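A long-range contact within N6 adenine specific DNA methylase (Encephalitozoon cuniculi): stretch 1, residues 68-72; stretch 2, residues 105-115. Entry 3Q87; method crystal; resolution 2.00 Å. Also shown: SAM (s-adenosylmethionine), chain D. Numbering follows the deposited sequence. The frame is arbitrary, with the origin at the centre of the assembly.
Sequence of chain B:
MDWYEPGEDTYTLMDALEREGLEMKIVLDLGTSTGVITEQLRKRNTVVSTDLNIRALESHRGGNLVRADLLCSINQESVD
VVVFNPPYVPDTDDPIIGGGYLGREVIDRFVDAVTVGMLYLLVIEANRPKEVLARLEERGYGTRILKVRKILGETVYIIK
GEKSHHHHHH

Stretch 1, residues 68-72: ADLLC
Stretch 2, residues 105-115: EVIDRFVDAVT

What backbone frame brings the two stretches together? Residues 68-72 form no regular helix or strand; Asp 69 to Cys 72 make a type II' beta turn, with Leu 70 at phi/psi 48/-122° and Leu 71 at -115/1°. Ala 68 before it is extended (-155/157°). Stretch 2 is helical from Glu 105, with backbone hydrogen bonds such as Phe 110 N to Val 106 O at 2.8 Å; Val 114 has phi/psi -79/135°. The turn lies against the side of the helix carrying Arg 109 and Ala 113, whose CA-to-CB bonds point toward it, while those of Ile 107 and Val 111 point away. In register, Leu 70 CA sits 6.7 Å from Phe 110 CA, and Leu 71 CA sits 7.3 Å from Ala 113 CA.

Which apolar side chains fill the space between them? The CA-to-CB bonds of Leu 70 and Leu 71, the two central residues of the turn, both point toward stretch 2, and both side chains adopt m,t rotamers. Both leucines are buried, and Leu 70 loses the most surface of any residue here. Its two methyls meet different neighbours: CD2 lies 3.8 Å from Val 106 CG1 (chi1 t), and CD1 lies 3.7 Å from Arg 109 CB and 3.8 Å from Phe 110 N. Leu 71 reaches further along, placing CD1 3.9 Å from CE1 of Phe 110 (chi1 t, chi2 67°) and 4.2 Å from CB of Val 114 (chi1 p). Together the stretches bury 341 Å².

What polar link closes the contact? Arg 109 extends from the helix with chi1 m, chi2 t, chi3 p and chi4 -129°, and its NH2 donates a hydrogen bond to Asp 69 OD1 at 2.8 Å, with an N-H...acceptor angle of 144°, as part of a salt bridge. The carboxylate oxygen meets the guanidinium at its edge, near the plane, where N-H groups can reach it; Leu 70 CD1 covers one face. The CA-to-CB bond of Asp 69 (chi1 t, chi2 -19°) points sideways, but the side chain's end comes nearer the helix.

How does the cofactor join this arrangement? The same Asp 69 OD1 accepts a hydrogen bond from SAM N6 at 2.9 Å, while Leu 70 N donates to SAM N1, also at 2.9 Å and nearly straight at 172°. The turn therefore holds the adenine through one side chain and one backbone amide, and a single carboxylate oxygen serves both ligand and helix.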

# COMPACT_ATOMS: atom_id res chain seq x y z
N ALA B 68 -4.82 -0.56 -7.33
CA ALA B 68 -4.41 -1.96 -7.38
C ALA B 68 -5.53 -2.88 -6.94
O ALA B 68 -6.42 -2.47 -6.20
CB ALA B 68 -3.19 -2.18 -6.51
N ASP B 69 -5.45 -4.13 -7.39
CA ASP B 69 -6.40 -5.17 -7.00
C ASP B 69 -5.77 -5.95 -5.85
O ASP B 69 -4.81 -6.70 -6.04
CB ASP B 69 -6.69 -6.08 -8.21
CG ASP B 69 -7.86 -7.02 -7.99
OD1 ASP B 69 -8.25 -7.27 -6.83
OD2 ASP B 69 -8.40 -7.52 -9.00
N LEU B 70 -6.27 -5.73 -4.63
CA LEU B 70 -5.67 -6.31 -3.44
C LEU B 70 -4.15 -6.10 -3.44
O LEU B 70 -3.70 -4.97 -3.54
CB LEU B 70 -6.03 -7.79 -3.32
CG LEU B 70 -7.52 -8.14 -3.14
CD1 LEU B 70 -7.68 -9.64 -2.92
CD2 LEU B 70 -8.15 -7.37 -1.99
N LEU B 71 -3.37 -7.19 -3.39
CA LEU B 71 -1.94 -7.10 -3.09
C LEU B 71 -1.00 -7.52 -4.22
O LEU B 71 0.22 -7.48 -4.05
CB LEU B 71 -1.62 -7.92 -1.84
CG LEU B 71 -2.50 -7.69 -0.60
CD1 LEU B 71 -2.35 -8.82 0.41
CD2 LEU B 71 -2.17 -6.37 0.04
N CYS B 72 -1.55 -7.90 -5.37
CA CYS B 72 -0.77 -8.47 -6.48
C CYS B 72 0.41 -7.62 -6.90
O CYS B 72 1.46 -8.15 -7.28
CB CYS B 72 -1.67 -8.71 -7.71
SG CYS B 72 -3.28 -9.46 -7.36
N GLU B 105 -16.30 -13.04 -0.68
CA GLU B 105 -15.44 -13.32 -1.82
C GLU B 105 -14.13 -12.51 -1.85
O GLU B 105 -13.08 -13.06 -2.19
CB GLU B 105 -16.21 -13.19 -3.14
CG GLU B 105 -17.35 -14.23 -3.22
CD GLU B 105 -17.97 -14.34 -4.61
OE1 GLU B 105 -17.28 -14.04 -5.61
OE2 GLU B 105 -19.15 -14.74 -4.70
N VAL B 106 -14.19 -11.23 -1.50
CA VAL B 106 -12.96 -10.43 -1.50
C VAL B 106 -12.15 -10.74 -0.25
O VAL B 106 -10.93 -10.89 -0.30
CB VAL B 106 -13.23 -8.90 -1.63
CG1 VAL B 106 -11.91 -8.13 -1.76
CG2 VAL B 106 -14.09 -8.62 -2.85
N ILE B 107 -12.85 -10.84 0.88
CA ILE B 107 -12.20 -11.20 2.14
C ILE B 107 -11.38 -12.48 1.97
O ILE B 107 -10.22 -12.55 2.39
CB ILE B 107 -13.24 -11.41 3.26
CG1 ILE B 107 -13.81 -10.06 3.69
CG2 ILE B 107 -12.62 -12.17 4.45
CD1 ILE B 107 -15.19 -10.16 4.34
N ASP B 108 -11.99 -13.49 1.36
CA ASP B 108 -11.37 -14.80 1.19
C ASP B 108 -10.18 -14.70 0.25
O ASP B 108 -9.16 -15.35 0.46
CB ASP B 108 -12.39 -15.81 0.64
CG ASP B 108 -13.38 -16.28 1.70
OD1 ASP B 108 -13.18 -15.94 2.89
OD2 ASP B 108 -14.35 -17.00 1.35
N ARG B 109 -10.31 -13.89 -0.80
CA ARG B 109 -9.18 -13.66 -1.70
C ARG B 109 -8.03 -12.99 -0.96
O ARG B 109 -6.85 -13.33 -1.17
CB ARG B 109 -9.60 -12.83 -2.91
CG ARG B 109 -10.27 -13.66 -3.98
CD ARG B 109 -10.76 -12.84 -5.16
NE ARG B 109 -9.74 -11.96 -5.73
CZ ARG B 109 -9.93 -10.66 -5.96
NH1 ARG B 109 -11.10 -10.11 -5.68
NH2 ARG B 109 -8.96 -9.92 -6.48
N PHE B 110 -8.36 -12.04 -0.11
CA PHE B 110 -7.37 -11.32 0.68
C PHE B 110 -6.63 -12.27 1.62
O PHE B 110 -5.41 -12.31 1.67
CB PHE B 110 -8.02 -10.21 1.51
CG PHE B 110 -7.10 -9.61 2.55
CD1 PHE B 110 -5.98 -8.89 2.17
CD2 PHE B 110 -7.34 -9.78 3.91
CE1 PHE B 110 -5.11 -8.34 3.12
CE2 PHE B 110 -6.49 -9.24 4.86
CZ PHE B 110 -5.36 -8.52 4.46
N VAL B 111 -7.39 -13.04 2.39
CA VAL B 111 -6.80 -13.94 3.37
C VAL B 111 -5.87 -14.94 2.70
O VAL B 111 -4.78 -15.24 3.20
CB VAL B 111 -7.92 -14.67 4.15
CG1 VAL B 111 -7.35 -15.83 4.95
CG2 VAL B 111 -8.67 -13.67 5.04
N ASP B 112 -6.26 -15.43 1.53
CA ASP B 112 -5.42 -16.39 0.83
C ASP B 112 -4.17 -15.81 0.15
O ASP B 112 -3.32 -16.57 -0.31
CB ASP B 112 -6.22 -17.26 -0.12
CG ASP B 112 -6.55 -18.60 0.50
OD1 ASP B 112 -7.54 -18.67 1.27
OD2 ASP B 112 -5.79 -19.57 0.25
N ALA B 113 -4.04 -14.50 0.12
CA ALA B 113 -2.85 -13.89 -0.48
C ALA B 113 -1.95 -13.15 0.52
O ALA B 113 -0.81 -12.81 0.20
CB ALA B 113 -3.25 -12.95 -1.61
N VAL B 114 -2.47 -12.89 1.72
CA VAL B 114 -1.77 -12.00 2.65
C VAL B 114 -0.62 -12.72 3.34
O VAL B 114 -0.76 -13.86 3.78
CB VAL B 114 -2.75 -11.35 3.70
CG1 VAL B 114 -3.33 -12.41 4.63
CG2 VAL B 114 -2.04 -10.27 4.50
N THR B 115 0.53 -12.06 3.43
CA THR B 115 1.71 -12.69 4.04
C THR B 115 2.46 -11.76 4.99
O THR B 115 3.48 -12.15 5.54
CB THR B 115 2.73 -13.21 2.98
OG1 THR B 115 3.28 -12.10 2.26
CG2 THR B 115 2.06 -14.16 2.00
N SAM D . -11.16 2.43 3.98
CA SAM D . -12.48 3.01 3.69
C SAM D . -13.26 3.16 5.01
O SAM D . -14.18 3.97 5.13
OXT SAM D . -12.98 2.49 5.99
CB SAM D . -13.29 2.26 2.60
CG SAM D . -13.88 0.85 2.85
SD SAM D . -15.03 0.15 1.58
CE SAM D . -16.13 -0.88 2.57
C5' SAM D . -14.04 -1.12 0.75
C4' SAM D . -13.04 -0.44 -0.17
O4' SAM D . -12.29 -1.43 -0.86
C3' SAM D . -13.71 0.44 -1.22
O3' SAM D . -13.04 1.68 -1.25
C2' SAM D . -13.48 -0.30 -2.53
O2' SAM D . -13.31 0.55 -3.64
C1' SAM D . -12.21 -1.05 -2.23
N9 SAM D . -12.07 -2.29 -2.98
C8 SAM D . -13.04 -3.13 -3.47
N7 SAM D . -12.42 -4.15 -4.09
C5 SAM D . -11.07 -3.96 -4.00
C6 SAM D . -9.97 -4.68 -4.44
N6 SAM D . -10.14 -5.81 -5.11
N1 SAM D . -8.69 -4.21 -4.18
C2 SAM D . -8.49 -3.03 -3.48
N3 SAM D . -9.59 -2.32 -3.04
C4 SAM D . -10.84 -2.78 -3.30